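Local coordinates for protection of telomeres protein 1 (Schizosaccharomyces pombe, PDB 7CUI) that binds single-stranded telomeric DNA to protect the 3' overhang and regulates telomerase and telomere length, here represented by its C-terminal part, at residues A[141-144]-A[145-148]; A[129-132]-A[133-137]. All coordinates share one frame; numbering follows the deposited sequence.

Interaction 1: residues A[141-144]-A[145-148]. With SO4 (sulfate ion), chain E.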
loop_
_atom_site.group_PDB
_atom_site.type_symbol
_atom_site.label_atom_id
_atom_site.label_comp_id
_atom_site.label_asym_id
_atom_site.label_seq_id
_atom_site.Cartn_x
_atom_site.Cartn_y
_atom_site.Cartn_z
ATOM N N ARG A 141 7.414 -11.529 11.361
ATOM C CA ARG A 141 6.588 -11.729 12.539
ATOM C C ARG A 141 5.197 -12.184 12.110
ATOM O O ARG A 141 4.589 -13.031 12.762
ATOM C CB ARG A 141 6.521 -10.446 13.374
ATOM C CG ARG A 141 7.683 -10.251 14.352
ATOM C CD ARG A 141 8.333 -11.447 15.020
ATOM N NE ARG A 141 7.621 -12.002 16.175
ATOM C CZ ARG A 141 7.973 -13.103 16.864
ATOM N NH1 ARG A 141 7.285 -13.451 17.979
ATOM N NH2 ARG A 141 9.013 -13.821 16.469
ATOM N N ILE A 142 4.699 -11.609 11.010
ATOM C CA ILE A 142 3.396 -11.995 10.497
ATOM C C ILE A 142 3.433 -13.474 10.110
ATOM O O ILE A 142 2.521 -14.222 10.460
ATOM C CB ILE A 142 2.938 -11.070 9.351
ATOM C CG1 ILE A 142 2.368 -9.758 9.899
ATOM C CG2 ILE A 142 1.945 -11.781 8.440
ATOM C CD1 ILE A 142 1.979 -8.753 8.846
ATOM N N GLN A 143 4.507 -13.895 9.426
ATOM C CA GLN A 143 4.652 -15.292 9.046
ATOM C C GLN A 143 4.870 -16.169 10.279
ATOM O O GLN A 143 4.425 -17.317 10.319
ATOM C CB GLN A 143 5.800 -15.474 8.053
ATOM C CG GLN A 143 5.524 -14.861 6.688
ATOM C CD GLN A 143 4.188 -15.262 6.109
ATOM O OE1 GLN A 143 3.507 -14.460 5.476
ATOM N NE2 GLN A 143 3.801 -16.514 6.302
ATOM N N HIS A 144 5.566 -15.618 11.279
ATOM C CA HIS A 144 5.803 -16.327 12.523
ATOM C C HIS A 144 4.468 -16.686 13.168
ATOM O O HIS A 144 4.291 -17.804 13.647
ATOM C CB HIS A 144 6.695 -15.502 13.460
ATOM C CG HIS A 144 6.719 -16.042 14.851
ATOM N ND1 HIS A 144 7.558 -17.077 15.231
ATOM C CD2 HIS A 144 5.977 -15.737 15.939
ATOM C CE1 HIS A 144 7.343 -17.372 16.497
ATOM N NE2 HIS A 144 6.376 -16.565 16.956
ATOM N N HIS A 145 3.529 -15.732 13.174
ATOM C CA HIS A 145 2.257 -15.940 13.850
ATOM C C HIS A 145 1.375 -16.917 13.074
ATOM O O HIS A 145 0.704 -17.763 13.671
ATOM C CB HIS A 145 1.560 -14.608 14.147
ATOM C CG HIS A 145 2.208 -13.838 15.249
ATOM N ND1 HIS A 145 2.278 -14.316 16.547
ATOM C CD2 HIS A 145 2.817 -12.631 15.260
ATOM C CE1 HIS A 145 2.897 -13.434 17.307
ATOM N NE2 HIS A 145 3.237 -12.390 16.540
ATOM N N ILE A 146 1.393 -16.800 11.743
ATOM C CA ILE A 146 0.603 -17.683 10.902
ATOM C C ILE A 146 1.006 -19.139 11.164
ATOM O O ILE A 146 0.141 -19.994 11.322
ATOM C CB ILE A 146 0.686 -17.265 9.418
ATOM C CG1 ILE A 146 -0.015 -15.920 9.198
ATOM C CG2 ILE A 146 0.137 -18.357 8.505
ATOM C CD1 ILE A 146 0.338 -15.222 7.904
ATOM N N SER A 147 2.312 -19.405 11.268
ATOM C CA SER A 147 2.813 -20.756 11.476
ATOM C C SER A 147 2.481 -21.275 12.876
ATOM O O SER A 147 2.401 -22.489 13.078
ATOM C CB SER A 147 4.295 -20.843 11.204
ATOM O OG SER A 147 4.565 -20.790 9.807
ATOM N N LYS A 148 2.298 -20.344 13.827
ATOM C CA LYS A 148 2.006 -20.668 15.215
ATOM C C LYS A 148 0.495 -20.787 15.435
ATOM O O LYS A 148 0.057 -21.240 16.491
ATOM C CB LYS A 148 2.650 -19.630 16.139
ATOM C CG LYS A 148 2.804 -20.059 17.592
ATOM C CD LYS A 148 3.713 -19.165 18.388
ATOM C CE LYS A 148 3.719 -19.507 19.862
ATOM N NZ LYS A 148 4.844 -18.854 20.572
HETATM S S SO4 E . 7.566 -14.874 20.914
HETATM O O1 SO4 E . 6.198 -15.252 20.678
HETATM O O2 SO4 E . 8.423 -15.611 20.023
HETATM O O3 SO4 E . 7.723 -13.461 20.679
HETATM O O4 SO4 E . 7.918 -15.170 22.276
HETATM O O HOH W 1 4.122 -15.825 19.151
#
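A single water joins the ends of His-144 and Lys-148, an i, i+4 pair on one helix: it lies 3.2 Å from His-144 NE2, near the plane of the imidazole at its edge, and accepts a weak bond of 3.4 Å from Lys-148 NZ. The water donates in turn to O1 of a sulfate ion, probably from the crystallisation liquor. Arg-141 completes the cluster, NH1 giving sulfate O2 a fairly straight bond (3.2 Å, 162°), while its NH2 lies over the centre of one face of the His-144 ring. With CG anti to the backbone N (chi1 167°), that ring lies beside the middle of the Lys-148 chain, His-144 NE2 4.0 Å from Lys-148 CD, and the extended chain carries NZ on past it. The two histidines form an edge-to-face pair, His-144 presenting the edge at CD2 to one face of His-145, centroids 5.2 Å apart and planes at 75°. In the second i, i+4 pair, His-145 N bonds to Arg-141 O at 2.9 Å. Both ring nitrogens of His-145 bond to carboxylates, ND1 to Glu-150 and NE2 to Asp-158, which may stabilise a protonated imidazole; Asp-158 also forms a salt bridge with Arg-141 NE. Ile-142 CG2 meets Ile-146 CD1 at 3.8 Å. This apolar side of helix 138-148 rests against strand 49-73 and Pro-152, whereas Arg-141 and His-145 face helix 155-158.

Interaction 2: residues A[129-132]-A[133-137]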
loop_
_atom_site.group_PDB
_atom_site.type_symbol
_atom_site.label_atom_id
_atom_site.label_comp_id
_atom_site.label_asym_id
_atom_site.label_seq_id
_atom_site.Cartn_x
_atom_site.Cartn_y
_atom_site.Cartn_z
ATOM N N GLU A 129 13.643 -8.252 0.701
ATOM C CA GLU A 129 14.765 -7.459 1.178
ATOM C C GLU A 129 14.495 -5.975 0.953
ATOM O O GLU A 129 14.871 -5.148 1.779
ATOM C CB GLU A 129 16.078 -7.918 0.543
ATOM C CG GLU A 129 16.627 -9.192 1.168
ATOM C CD GLU A 129 17.819 -9.805 0.448
ATOM O OE1 GLU A 129 18.460 -10.711 1.033
ATOM O OE2 GLU A 129 18.107 -9.380 -0.697
ATOM N N ARG A 130 13.809 -5.659 -0.149
ATOM C CA ARG A 130 13.489 -4.280 -0.471
ATOM C C ARG A 130 12.405 -3.759 0.472
ATOM O O ARG A 130 12.528 -2.663 1.013
ATOM C CB ARG A 130 13.072 -4.149 -1.936
ATOM C CG ARG A 130 13.214 -2.736 -2.478
ATOM C CD ARG A 130 14.326 -2.637 -3.497
ATOM N NE ARG A 130 14.528 -1.272 -3.966
ATOM C CZ ARG A 130 15.544 -0.503 -3.602
ATOM N NH1 ARG A 130 16.454 -0.964 -2.761
ATOM N NH2 ARG A 130 15.648 0.722 -4.085
ATOM N N LEU A 131 11.355 -4.564 0.677
ATOM C CA LEU A 131 10.231 -4.180 1.514
ATOM C C LEU A 131 10.644 -4.163 2.987
ATOM O O LEU A 131 9.979 -3.546 3.814
ATOM C CB LEU A 131 9.060 -5.134 1.246
ATOM C CG LEU A 131 8.399 -4.999 -0.132
ATOM C CD1 LEU A 131 7.218 -5.947 -0.266
ATOM C CD2 LEU A 131 7.936 -3.571 -0.385
ATOM N N PHE A 132 11.765 -4.819 3.308
ATOM C CA PHE A 132 12.310 -4.773 4.653
ATOM C C PHE A 132 12.564 -3.321 5.059
ATOM O O PHE A 132 12.417 -2.971 6.230
ATOM C CB PHE A 132 13.567 -5.640 4.761
ATOM C CG PHE A 132 14.008 -5.915 6.178
ATOM C CD1 PHE A 132 13.507 -7.010 6.873
ATOM C CD2 PHE A 132 14.924 -5.085 6.819
ATOM C CE1 PHE A 132 13.912 -7.266 8.178
ATOM C CE2 PHE A 132 15.328 -5.344 8.123
ATOM C CZ PHE A 132 14.811 -6.422 8.805
ATOM N N LEU A 133 12.895 -2.478 4.072
ATOM C CA LEU A 133 13.277 -1.097 4.314
ATOM C C LEU A 133 12.070 -0.231 4.691
ATOM O O LEU A 133 12.258 0.882 5.183
ATOM C CB LEU A 133 14.024 -0.547 3.093
ATOM C CG LEU A 133 15.275 -1.321 2.665
ATOM C CD1 LEU A 133 15.854 -0.775 1.359
ATOM C CD2 LEU A 133 16.335 -1.334 3.763
ATOM N N ILE A 134 10.843 -0.738 4.487
ATOM C CA ILE A 134 9.650 0.032 4.833
ATOM C C ILE A 134 8.890 -0.577 6.012
ATOM O O ILE A 134 8.152 0.144 6.682
ATOM C CB ILE A 134 8.708 0.290 3.634
ATOM C CG1 ILE A 134 8.133 -1.005 3.053
ATOM C CG2 ILE A 134 9.382 1.139 2.572
ATOM C CD1 ILE A 134 6.914 -0.799 2.179
ATOM N N TRP A 135 9.035 -1.887 6.262
ATOM C CA TRP A 135 8.265 -2.501 7.336
ATOM C C TRP A 135 9.116 -3.346 8.292
ATOM O O TRP A 135 8.565 -4.081 9.114
ATOM C CB TRP A 135 7.060 -3.283 6.784
ATOM C CG TRP A 135 7.385 -4.484 5.944
ATOM C CD1 TRP A 135 8.467 -5.315 6.050
ATOM C CD2 TRP A 135 6.581 -5.015 4.871
ATOM N NE1 TRP A 135 8.390 -6.314 5.115
ATOM C CE2 TRP A 135 7.250 -6.153 4.370
ATOM C CE3 TRP A 135 5.367 -4.639 4.286
ATOM C CZ2 TRP A 135 6.744 -6.912 3.311
ATOM C CZ3 TRP A 135 4.871 -5.379 3.234
ATOM C CH2 TRP A 135 5.546 -6.508 2.762
ATOM N N GLY A 136 10.448 -3.256 8.188
ATOM C CA GLY A 136 11.336 -3.961 9.103
ATOM C C GLY A 136 10.979 -5.440 9.245
ATOM O O GLY A 136 10.836 -6.154 8.240
ATOM N N ASN A 137 10.808 -5.879 10.502
ATOM C CA ASN A 137 10.599 -7.290 10.806
ATOM C C ASN A 137 9.118 -7.673 10.797
ATOM O O ASN A 137 8.770 -8.748 11.283
ATOM C CB ASN A 137 11.235 -7.711 12.132
ATOM C CG ASN A 137 12.728 -7.476 12.167
ATOM O OD1 ASN A 137 13.182 -6.444 12.660
ATOM N ND2 ASN A 137 13.495 -8.404 11.630
#
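Leu-133 and Arg-130 meet through the backbone, where Leu-133 N donates to Arg-130 O (3.1 Å), a three-residue step in place of the usual four. Ile-134 repeats this step, its N donating to Leu-131 O at 3.0 Å, and its side chain lies beside that of Leu-131, pointing the same way. Trp-135 restores the alpha-helical spacing: its N reaches the same Leu-131 O at 3.1 Å, so this carbonyl accepts two bonds at the kink. The indole CG sits between the backbone N and the carbonyl carbon (chi1 65°), turning the ring back over Leu-131; Leu-131 CB makes a CH-pi contact with the six-membered ring (4.0 Å to its centroid), and Leu-131 CD1 touches Trp-135 CH2 at 3.5 Å. Gly-136 leaves helical geometry with positive phi while its N still bonds Phe-132 O at 2.8 Å. Its CA stands almost exactly above the centroid of the Phe-132 ring, 4.1 Å away, a second CH-pi contact. Asn-137 then brings ND2 to the edge of that ring, 3.7 Å from CE1, with amide and ring planes perpendicular; Glu-140 takes the hydrogen bond from ND2. The arrangement is a glycine-terminated helix end leading directly into the next helix, within the helical connection that an OB fold carries between its third and fourth barrel strands.

In the fold
Interaction 2 lies toward the C-terminal end of helix 121-135 and interaction 1 on the following helix 138-148, so the contacts follow in series along the chain, their centres about 16 Å apart. Their segments adjoin in the sequence. Strand 49-73 provides common ground, since Phe-60 stacks with Trp-135 and also touches Ile-142; Val-159 is likewise met by both Asn-137 and Arg-141. The centre of interaction 2 lies about 11 Å from the centre of the chain, where Leu-131, Ile-134 and Trp-135 cover the barrel strands. Interaction 1 lies farther out, at about 19 Å, and it is there that the sulfate is bound, near Arg-141, His-144 and Lys-148.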